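Local coordinates for protein Exo beta-1,2-glucooligosaccharide sophorohydrolase (non-reducing end) (Parabacteroides distasonis ATCC 8503, PDB 5Z06) that hydrolyses linear beta-1,2-glucan and beta-1,2-glucooligosaccharides of four or more units in exo fashion, releasing sophorose from the non-reducing end, at residues Ala198-Arg203 and Thr278-Thr283; Pro442-His447 and His458-Trp463; Ser591-Asn596 and Ala651-Val656. All blocks are in the same frame, centred on the assembly; numbering follows the deposited sequence.

Contact 1. Residues Ala198-Arg203 and Thr278-Thr283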
loop_
_atom_site.group_PDB
_atom_site.type_symbol
_atom_site.label_atom_id
_atom_site.label_comp_id
_atom_site.label_asym_id
_atom_site.label_seq_id
_atom_site.Cartn_x
_atom_site.Cartn_y
_atom_site.Cartn_z
ATOM N N ALA A 198 -15.010 -14.306 13.581
ATOM C CA ALA A 198 -15.531 -13.809 12.343
ATOM C C ALA A 198 -16.187 -12.525 12.744
ATOM O O ALA A 198 -16.845 -12.457 13.784
ATOM C CB ALA A 198 -16.573 -14.758 11.789
ATOM N N LYS A 199 -16.005 -11.500 11.938
ATOM C CA LYS A 199 -16.663 -10.246 12.174
ATOM C C LYS A 199 -17.305 -9.860 10.858
ATOM O O LYS A 199 -16.617 -9.625 9.861
ATOM C CB LYS A 199 -15.643 -9.228 12.709
ATOM C CG LYS A 199 -16.159 -7.830 12.970
ATOM C CD LYS A 199 -17.445 -7.716 13.776
ATOM C CE LYS A 199 -17.859 -6.248 13.857
ATOM N NZ LYS A 199 -19.194 -6.115 14.489
ATOM N N ALA A 200 -18.631 -9.865 10.839
ATOM C CA ALA A 200 -19.361 -9.535 9.633
ATOM C C ALA A 200 -19.554 -8.045 9.563
ATOM O O ALA A 200 -19.612 -7.352 10.567
ATOM C CB ALA A 200 -20.703 -10.239 9.577
ATOM N N TYR A 201 -19.614 -7.570 8.339
ATOM C CA TYR A 201 -20.023 -6.223 8.028
ATOM C C TYR A 201 -21.152 -6.388 7.011
ATOM O O TYR A 201 -21.928 -7.339 7.141
ATOM C CB TYR A 201 -18.801 -5.443 7.545
ATOM C CG TYR A 201 -17.797 -5.309 8.655
ATOM C CD1 TYR A 201 -16.896 -6.321 8.894
ATOM C CD2 TYR A 201 -17.782 -4.191 9.495
ATOM C CE1 TYR A 201 -15.978 -6.228 9.912
ATOM C CE2 TYR A 201 -16.860 -4.080 10.523
ATOM C CZ TYR A 201 -15.959 -5.109 10.713
ATOM O OH TYR A 201 -15.029 -5.089 11.714
ATOM N N GLU A 202 -21.258 -5.524 6.013
ATOM C CA GLU A 202 -22.371 -5.601 5.086
ATOM C C GLU A 202 -22.127 -6.544 3.923
ATOM O O GLU A 202 -23.013 -7.320 3.515
ATOM C CB GLU A 202 -22.700 -4.219 4.573
ATOM C CG GLU A 202 -23.937 -4.211 3.685
ATOM C CD GLU A 202 -24.225 -2.864 3.140
ATOM O OE1 GLU A 202 -24.074 -2.702 1.925
ATOM O OE2 GLU A 202 -24.591 -1.970 3.912
ATOM N N ARG A 203 -20.937 -6.451 3.364
ATOM C CA ARG A 203 -20.582 -7.208 2.172
ATOM C C ARG A 203 -19.467 -8.185 2.424
ATOM O O ARG A 203 -19.063 -8.924 1.510
ATOM C CB ARG A 203 -20.165 -6.243 1.075
ATOM C CG ARG A 203 -21.162 -5.135 0.826
ATOM C CD ARG A 203 -22.478 -5.696 0.370
ATOM N NE ARG A 203 -23.412 -4.620 0.086
ATOM C CZ ARG A 203 -24.347 -4.652 -0.850
ATOM N NH1 ARG A 203 -24.497 -5.721 -1.618
ATOM N NH2 ARG A 203 -25.147 -3.613 -1.014
ATOM N N THR A 278 -22.845 -13.339 10.064
ATOM C CA THR A 278 -23.844 -13.033 9.055
ATOM C C THR A 278 -23.733 -11.566 8.747
ATOM O O THR A 278 -23.750 -10.758 9.665
ATOM C CB THR A 278 -25.254 -13.339 9.566
ATOM O OG1 THR A 278 -25.266 -14.663 10.102
ATOM C CG2 THR A 278 -26.300 -13.193 8.436
ATOM N N THR A 279 -23.623 -11.236 7.454
ATOM C CA THR A 279 -23.620 -9.856 7.012
ATOM C C THR A 279 -24.955 -9.188 7.249
ATOM O O THR A 279 -25.968 -9.835 7.258
ATOM C CB THR A 279 -23.314 -9.698 5.505
ATOM O OG1 THR A 279 -24.294 -10.403 4.715
ATOM C CG2 THR A 279 -21.895 -10.171 5.173
ATOM N N TYR A 280 -24.940 -7.870 7.375
ATOM C CA TYR A 280 -26.131 -7.108 7.729
ATOM C C TYR A 280 -26.032 -5.751 7.050
ATOM O O TYR A 280 -24.923 -5.294 6.763
ATOM C CB TYR A 280 -26.222 -6.925 9.254
ATOM C CG TYR A 280 -24.895 -6.502 9.831
ATOM C CD1 TYR A 280 -23.933 -7.448 10.141
ATOM C CD2 TYR A 280 -24.580 -5.167 10.019
ATOM C CE1 TYR A 280 -22.703 -7.084 10.634
ATOM C CE2 TYR A 280 -23.352 -4.790 10.515
ATOM C CZ TYR A 280 -22.410 -5.748 10.820
ATOM O OH TYR A 280 -21.175 -5.392 11.308
ATOM N N PRO A 281 -27.186 -5.092 6.818
ATOM C CA PRO A 281 -27.125 -3.758 6.241
ATOM C C PRO A 281 -26.421 -2.782 7.165
ATOM O O PRO A 281 -26.592 -2.833 8.389
ATOM C CB PRO A 281 -28.589 -3.359 6.029
ATOM C CG PRO A 281 -29.411 -4.459 6.584
ATOM C CD PRO A 281 -28.549 -5.533 7.130
ATOM N N MET A 282 -25.631 -1.901 6.561
ATOM C CA MET A 282 -24.863 -0.923 7.298
ATOM C C MET A 282 -25.248 0.492 6.896
ATOM O O MET A 282 -25.445 0.806 5.735
ATOM C CB MET A 282 -23.372 -1.177 7.093
ATOM C CG MET A 282 -22.838 -2.338 7.908
ATOM S SD MET A 282 -21.123 -2.755 7.545
ATOM C CE MET A 282 -20.286 -1.366 8.278
ATOM N N THR A 283 -25.380 1.335 7.901
ATOM C CA THR A 283 -25.527 2.754 7.701
ATOM C C THR A 283 -24.151 3.323 7.314
ATOM O O THR A 283 -23.109 2.660 7.440
ATOM C CB THR A 283 -25.924 3.455 9.019
ATOM O OG1 THR A 283 -24.856 3.240 9.956
ATOM C CG2 THR A 283 -27.311 2.947 9.581
#
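Thr278 closes over Ala200 through its backbone: its carbonyl oxygen O lies 3.1 Å from the methyl carbon CB of Ala200, where strand 194-200 runs out beside the end of strand 275-278. Thr279 sets CB against the carbonyl oxygens of Tyr201 and Glu202, and its CA makes a CA-H...O contact with Tyr201 O; its hydroxyl binds Glu250 O and the backbone N of Lys253. Tyr280 makes two hydrogen bonds to successive carbonyls. Its backbone N donates to Tyr201 O at 3.1 Å, and its OH donates to Ala200 O at 2.6 Å. Tyr280 CG sits between its backbone N and carbonyl carbon (chi1 46°), and Tyr201 O lies over one face of the ring, offset toward the rim. Tyr280 O in turn receives a CA-H...O contact from Glu202 CA. Met282 follows Pro281 and donates its backbone N to Glu202 OE2 at 2.8 Å, on the anti lone pair. Its SD packs 3.6 Å from Tyr201 CB, and the thioether stands at the edge of the Tyr201 ring, a Met-aromatic contact. Tyr201 OH goes on to Glu293 in helix 284-297, which Met282 also touches. The two segments thus join the first and last strands of a seven-stranded beta-sandwich, laid out as in fibronectin type III domains, to the helix that follows. Glu202 OE1 is bridged to Arg203 NE at 2.7 Å and to Arg636, while OE2 holds the linker backbone; with two guanidinium groups so near, the carboxylate is likely to stay ionised.

Contact 2. Residues Pro442-His447 and His458-Trp463; sequences PYLYWH and HKLIGW
Tyr443 and Tyr445 flank the side chain of Lys459. The aliphatic chain crosses one face of the Tyr443 ring, a CH-pi contact with CD 3.9 Å from the ring centroid, while the Tyr445 ring runs alongside it in the same direction. A bend at the last torsion (chi4 79°) brings NZ to Tyr445 OH, to which it donates at 3.1 Å; NZ also makes a cation-pi contact with Tyr496. A phenylalanine here, lacking the Tyr445 hydroxyl, would probably leave Lys459 NZ without this acceptor and freer to turn. Between the two backbones, Leu460 N donates to Leu444 O at 2.8 Å and Trp446 N to His458 O at 2.9 Å, a single antiparallel bridge centred on Tyr445 and Lys459. Trp446 and His458 point the same way, Trp446 CE3 above the centre of the imidazole but the planes 40° apart. Leu460 crosses Trp446 at about a right angle, its CD1 3.4 Å from Trp446 CB. The bridge closes a short loop; Leu444, Trp446 and Leu460 pack on helix 392-408, Tyr443 and Ile461 on helix 495-505. One water accepts from His447 N and His458 N, and His458 NE2 binds Tyr500 OH, so polar bonds hold His458 along with the Trp446 ring.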
loop_
_atom_site.group_PDB
_atom_site.type_symbol
_atom_site.label_atom_id
_atom_site.label_comp_id
_atom_site.label_asym_id
_atom_site.label_seq_id
_atom_site.Cartn_x
_atom_site.Cartn_y
_atom_site.Cartn_z
ATOM N N PRO A 442 16.664 30.849 3.045
ATOM C CA PRO A 442 15.210 31.051 3.058
ATOM C C PRO A 442 14.401 29.734 3.169
ATOM O O PRO A 442 13.209 29.784 3.466
ATOM C CB PRO A 442 14.919 31.764 1.726
ATOM C CG PRO A 442 16.200 31.814 0.971
ATOM C CD PRO A 442 17.253 31.054 1.706
ATOM N N TYR A 443 15.064 28.597 2.953
ATOM C CA TYR A 443 14.420 27.297 2.854
ATOM C C TYR A 443 14.888 26.337 3.921
ATOM O O TYR A 443 16.066 26.354 4.334
ATOM C CB TYR A 443 14.757 26.645 1.519
ATOM C CG TYR A 443 14.425 27.480 0.337
ATOM C CD1 TYR A 443 13.132 27.506 -0.169
ATOM C CD2 TYR A 443 15.411 28.249 -0.292
ATOM C CE1 TYR A 443 12.802 28.276 -1.261
ATOM C CE2 TYR A 443 15.106 29.026 -1.391
ATOM C CZ TYR A 443 13.798 29.039 -1.877
ATOM O OH TYR A 443 13.480 29.813 -2.968
ATOM N N LEU A 444 13.966 25.461 4.316
ATOM C CA LEU A 444 14.342 24.217 4.933
ATOM C C LEU A 444 14.761 23.267 3.843
ATOM O O LEU A 444 14.287 23.374 2.707
ATOM C CB LEU A 444 13.161 23.595 5.713
ATOM C CG LEU A 444 12.824 24.250 7.038
ATOM C CD1 LEU A 444 11.495 23.714 7.566
ATOM C CD2 LEU A 444 13.950 23.994 8.036
ATOM N N TYR A 445 15.639 22.327 4.201
ATOM C CA TYR A 445 15.966 21.202 3.354
ATOM C C TYR A 445 15.306 19.922 3.835
ATOM O O TYR A 445 15.068 19.726 5.038
ATOM C CB TYR A 445 17.464 21.041 3.223
ATOM C CG TYR A 445 18.033 22.135 2.345
ATOM C CD1 TYR A 445 18.186 23.425 2.839
ATOM C CD2 TYR A 445 18.336 21.904 1.004
ATOM C CE1 TYR A 445 18.670 24.443 2.041
ATOM C CE2 TYR A 445 18.826 22.920 0.203
ATOM C CZ TYR A 445 19.000 24.178 0.735
ATOM O OH TYR A 445 19.461 25.209 -0.033
ATOM N N TRP A 446 15.004 19.073 2.859
ATOM C CA TRP A 446 14.328 17.806 3.065
ATOM C C TRP A 446 15.222 16.848 3.844
ATOM O O TRP A 446 14.759 16.214 4.802
ATOM C CB TRP A 446 13.921 17.192 1.714
ATOM C CG TRP A 446 12.787 16.240 1.773
ATOM C CD1 TRP A 446 12.679 15.154 2.560
ATOM C CD2 TRP A 446 11.596 16.285 0.984
ATOM N NE1 TRP A 446 11.481 14.520 2.341
ATOM C CE2 TRP A 446 10.799 15.185 1.369
ATOM C CE3 TRP A 446 11.130 17.135 -0.020
ATOM C CZ2 TRP A 446 9.549 14.931 0.820
ATOM C CZ3 TRP A 446 9.888 16.875 -0.584
ATOM C CH2 TRP A 446 9.109 15.784 -0.160
ATOM N N HIS A 447 16.492 16.758 3.457
ATOM C CA HIS A 447 17.349 15.689 3.969
ATOM C C HIS A 447 18.637 16.200 4.532
ATOM O O HIS A 447 19.145 17.228 4.095
ATOM C CB HIS A 447 17.703 14.687 2.861
ATOM C CG HIS A 447 16.536 14.169 2.069
ATOM N ND1 HIS A 447 16.115 14.764 0.901
ATOM C CD2 HIS A 447 15.772 13.060 2.218
ATOM C CE1 HIS A 447 15.112 14.072 0.387
ATOM N NE2 HIS A 447 14.890 13.027 1.165
ATOM N N HIS A 458 17.334 19.017 -1.516
ATOM C CA HIS A 458 15.984 19.250 -1.962
ATOM C C HIS A 458 15.398 20.296 -1.025
ATOM O O HIS A 458 15.215 20.032 0.174
ATOM C CB HIS A 458 15.223 17.938 -1.894
ATOM C CG HIS A 458 13.908 17.953 -2.591
ATOM N ND1 HIS A 458 13.296 16.799 -3.027
ATOM C CD2 HIS A 458 13.083 18.969 -2.931
ATOM C CE1 HIS A 458 12.154 17.107 -3.614
ATOM N NE2 HIS A 458 12.003 18.419 -3.576
ATOM N N LYS A 459 15.128 21.489 -1.555
ATOM C CA LYS A 459 14.509 22.552 -0.771
ATOM C C LYS A 459 13.059 22.217 -0.538
ATOM O O LYS A 459 12.428 21.619 -1.406
ATOM C CB LYS A 459 14.589 23.879 -1.485
ATOM C CG LYS A 459 15.994 24.464 -1.536
ATOM C CD LYS A 459 16.100 25.462 -2.692
ATOM C CE LYS A 459 17.293 26.403 -2.555
ATOM N NZ LYS A 459 18.569 25.757 -2.962
ATOM N N LEU A 460 12.533 22.595 0.627
ATOM C CA LEU A 460 11.123 22.409 0.910
ATOM C C LEU A 460 10.376 23.605 0.392
ATOM O O LEU A 460 10.496 24.703 0.935
ATOM C CB LEU A 460 10.864 22.211 2.411
ATOM C CG LEU A 460 11.013 20.816 2.989
ATOM C CD1 LEU A 460 11.947 19.923 2.203
ATOM C CD2 LEU A 460 11.403 20.832 4.448
ATOM N N ILE A 461 9.615 23.386 -0.676
ATOM C CA ILE A 461 8.918 24.456 -1.364
ATOM C C ILE A 461 7.505 24.024 -1.635
ATOM O O ILE A 461 7.285 23.028 -2.339
ATOM C CB ILE A 461 9.622 24.784 -2.699
ATOM C CG1 ILE A 461 11.090 25.184 -2.429
ATOM C CG2 ILE A 461 8.864 25.879 -3.461
ATOM C CD1 ILE A 461 11.928 25.305 -3.680
ATOM N N GLY A 462 6.556 24.762 -1.064
ATOM C CA GLY A 462 5.123 24.559 -1.304
ATOM C C GLY A 462 4.684 25.293 -2.563
ATOM O O GLY A 462 5.449 26.077 -3.095
ATOM N N TRP A 463 3.479 25.072 -3.072
ATOM C CA TRP A 463 2.521 24.096 -2.565
ATOM C C TRP A 463 2.970 22.672 -2.844
ATOM O O TRP A 463 3.216 22.285 -3.990
ATOM C CB TRP A 463 1.176 24.290 -3.216
ATOM C CG TRP A 463 0.176 23.232 -2.865
ATOM C CD1 TRP A 463 -0.311 22.233 -3.682
ATOM C CD2 TRP A 463 -0.436 23.038 -1.597
ATOM N NE1 TRP A 463 -1.211 21.459 -3.002
ATOM C CE2 TRP A 463 -1.310 21.922 -1.717
ATOM C CE3 TRP A 463 -0.356 23.706 -0.379
ATOM C CZ2 TRP A 463 -2.095 21.477 -0.662
ATOM C CZ3 TRP A 463 -1.147 23.257 0.680
ATOM C CH2 TRP A 463 -2.001 22.162 0.530
HETATM O O HOH W 1 17.519 17.352 0.815
#

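Contact 3. Residues Ser591-Asn596 and Ala651-Val656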
loop_
_atom_site.group_PDB
_atom_site.type_symbol
_atom_site.label_atom_id
_atom_site.label_comp_id
_atom_site.label_asym_id
_atom_site.label_seq_id
_atom_site.Cartn_x
_atom_site.Cartn_y
_atom_site.Cartn_z
ATOM N N SER A 591 0.507 6.795 -5.597
ATOM C CA SER A 591 0.577 5.429 -5.140
ATOM C C SER A 591 1.551 4.676 -5.990
ATOM O O SER A 591 1.929 5.122 -7.094
ATOM C CB SER A 591 -0.812 4.763 -5.233
ATOM O OG SER A 591 -1.121 4.361 -6.551
ATOM N N ASP A 592 1.917 3.492 -5.521
ATOM C CA ASP A 592 2.513 2.523 -6.438
ATOM C C ASP A 592 1.481 2.078 -7.474
ATOM O O ASP A 592 0.310 1.949 -7.182
ATOM C CB ASP A 592 3.113 1.332 -5.688
ATOM C CG ASP A 592 4.416 1.689 -4.990
ATOM O OD1 ASP A 592 4.932 2.815 -5.208
ATOM O OD2 ASP A 592 4.924 0.846 -4.223
ATOM N N PHE A 593 1.935 1.912 -8.708
ATOM C CA PHE A 593 1.131 1.320 -9.756
ATOM C C PHE A 593 1.838 0.015 -10.134
ATOM O O PHE A 593 2.487 -0.586 -9.294
ATOM C CB PHE A 593 0.949 2.344 -10.896
ATOM C CG PHE A 593 0.024 1.910 -12.017
ATOM C CD1 PHE A 593 -1.130 1.144 -11.771
ATOM C CD2 PHE A 593 0.331 2.263 -13.345
ATOM C CE1 PHE A 593 -1.953 0.758 -12.814
ATOM C CE2 PHE A 593 -0.475 1.858 -14.392
ATOM C CZ PHE A 593 -1.626 1.116 -14.120
ATOM N N ALA A 594 1.740 -0.406 -11.383
ATOM C CA ALA A 594 2.069 -1.756 -11.796
ATOM C C ALA A 594 3.565 -2.037 -11.704
ATOM O O ALA A 594 3.969 -3.094 -11.280
ATOM C CB ALA A 594 1.600 -1.957 -13.226
ATOM N N TRP A 595 4.354 -1.064 -12.135
ATOM C CA TRP A 595 5.807 -1.168 -12.217
ATOM C C TRP A 595 6.589 -0.077 -11.505
ATOM O O TRP A 595 7.792 -0.208 -11.357
ATOM C CB TRP A 595 6.203 -1.130 -13.690
ATOM C CG TRP A 595 5.496 -2.194 -14.456
ATOM C CD1 TRP A 595 4.442 -2.035 -15.298
ATOM C CD2 TRP A 595 5.782 -3.586 -14.417
ATOM N NE1 TRP A 595 4.060 -3.254 -15.806
ATOM C CE2 TRP A 595 4.864 -4.223 -15.277
ATOM C CE3 TRP A 595 6.739 -4.363 -13.742
ATOM C CZ2 TRP A 595 4.853 -5.606 -15.474
ATOM C CZ3 TRP A 595 6.727 -5.744 -13.930
ATOM C CH2 TRP A 595 5.798 -6.348 -14.805
ATOM N N ASN A 596 5.932 1.001 -11.097
ATOM C CA ASN A 596 6.636 2.149 -10.536
ATOM C C ASN A 596 5.709 2.968 -9.673
ATOM O O ASN A 596 4.480 2.803 -9.705
ATOM C CB ASN A 596 7.167 3.050 -11.650
ATOM C CG ASN A 596 6.093 3.389 -12.673
ATOM O OD1 ASN A 596 5.196 4.209 -12.424
ATOM N ND2 ASN A 596 6.168 2.740 -13.831
ATOM N N ALA A 651 -4.514 0.953 -4.407
ATOM C CA ALA A 651 -4.923 1.555 -5.646
ATOM C C ALA A 651 -5.502 0.516 -6.546
ATOM O O ALA A 651 -5.222 -0.665 -6.405
ATOM C CB ALA A 651 -3.734 2.218 -6.348
ATOM N N PHE A 652 -6.238 0.986 -7.532
ATOM C CA PHE A 652 -6.763 0.122 -8.549
ATOM C C PHE A 652 -6.905 0.862 -9.872
ATOM O O PHE A 652 -7.045 2.097 -9.918
ATOM C CB PHE A 652 -8.107 -0.455 -8.082
ATOM C CG PHE A 652 -9.204 0.560 -7.976
ATOM C CD1 PHE A 652 -9.231 1.473 -6.935
ATOM C CD2 PHE A 652 -10.246 0.580 -8.904
ATOM C CE1 PHE A 652 -10.254 2.391 -6.830
ATOM C CE2 PHE A 652 -11.276 1.492 -8.800
ATOM C CZ PHE A 652 -11.278 2.407 -7.766
ATOM N N ASN A 653 -6.894 0.088 -10.942
ATOM C CA ASN A 653 -7.051 0.629 -12.269
ATOM C C ASN A 653 -7.992 -0.289 -12.996
ATOM O O ASN A 653 -7.594 -1.387 -13.424
ATOM C CB ASN A 653 -5.707 0.719 -12.959
ATOM C CG ASN A 653 -5.780 1.474 -14.267
ATOM O OD1 ASN A 653 -6.716 1.309 -15.037
ATOM N ND2 ASN A 653 -4.805 2.325 -14.503
ATOM N N LEU A 654 -9.256 0.129 -13.102
ATOM C CA LEU A 654 -10.237 -0.676 -13.834
ATOM C C LEU A 654 -9.938 -0.684 -15.330
ATOM O O LEU A 654 -10.294 -1.632 -16.016
ATOM C CB LEU A 654 -11.663 -0.209 -13.580
ATOM C CG LEU A 654 -12.115 -0.408 -12.130
ATOM C CD1 LEU A 654 -13.480 0.228 -11.939
ATOM C CD2 LEU A 654 -12.137 -1.886 -11.762
ATOM N N THR A 655 -9.240 0.327 -15.820
ATOM C CA THR A 655 -8.995 0.433 -17.255
ATOM C C THR A 655 -8.085 -0.669 -17.728
ATOM O O THR A 655 -8.347 -1.267 -18.759
ATOM C CB THR A 655 -8.473 1.830 -17.618
ATOM O OG1 THR A 655 -9.440 2.785 -17.184
ATOM C CG2 THR A 655 -8.255 1.988 -19.137
ATOM N N VAL A 656 -7.042 -0.959 -16.952
ATOM C CA VAL A 656 -6.121 -2.036 -17.269
ATOM C C VAL A 656 -6.343 -3.293 -16.428
ATOM O O VAL A 656 -5.578 -4.264 -16.543
ATOM C CB VAL A 656 -4.648 -1.565 -17.147
ATOM C CG1 VAL A 656 -4.431 -0.300 -17.946
ATOM C CG2 VAL A 656 -4.231 -1.349 -15.707
#
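Phe593 lies against Asn653 and Val656, two residues of an Asx motif that turns the chain just after strand 652-653. Asn653 holds CG anti to its backbone N (chi1 -171°), and its OD1 accepts from Val656 N at 3.0 Å, the donor standing above the amide carbonyl plane; Thr655 N adds a weak bond to the same oxygen. The other end of the amide, ND2, is spent on Asn608 O and Thr610 OG1, which fixes the group's rotation. Phe593 also carries CG anti to its backbone N (chi1 -175°), and its ring crosses the Asn653 side chain obliquely, with ring and amide planes 22° apart. Ring atom CZ is 3.4 Å from Asn653 ND2 and meets Val656 CG2 tip to tip at 3.9 Å. Trp658 packs on Phe593 edge-to-face. Segment 591-596 forms the turn between strands 590-592 and 597-599, where Phe593 N donates to Asn596 O. The turn also meets the N-terminal beta domain: Asp592 is salt-bridged to Arg76, and Ala594 O binds Tyr22 OH. No hydrogen bond joins the two segments. Ser591 OG donates to Asp592 O within its own strand. The same Ser591 OG rests 3.4 Å from Ala651 CB.

From the N terminus, the chain first builds the calcium-binding beta domain and then the smaller beta-sandwich whose ends contact 1 brings together, closing 74 intervening residues that contain no helix. The chain then enters helix 284-297 and the mainly helical part, consistent with the six-hairpin glycosidase clan. There contact 2 closes a loop of ten residues, on the far side of the chain's centre from contact 1, their centres about 46 Å apart. Contact 3 follows, closing 54 residues nearer the middle and setting the turn between strands 590-592 and 597-599 against the sheet holding strand 652-653, its centre about 29 Å from each of the others. The three contacts run in series, without nesting, crossing or touching.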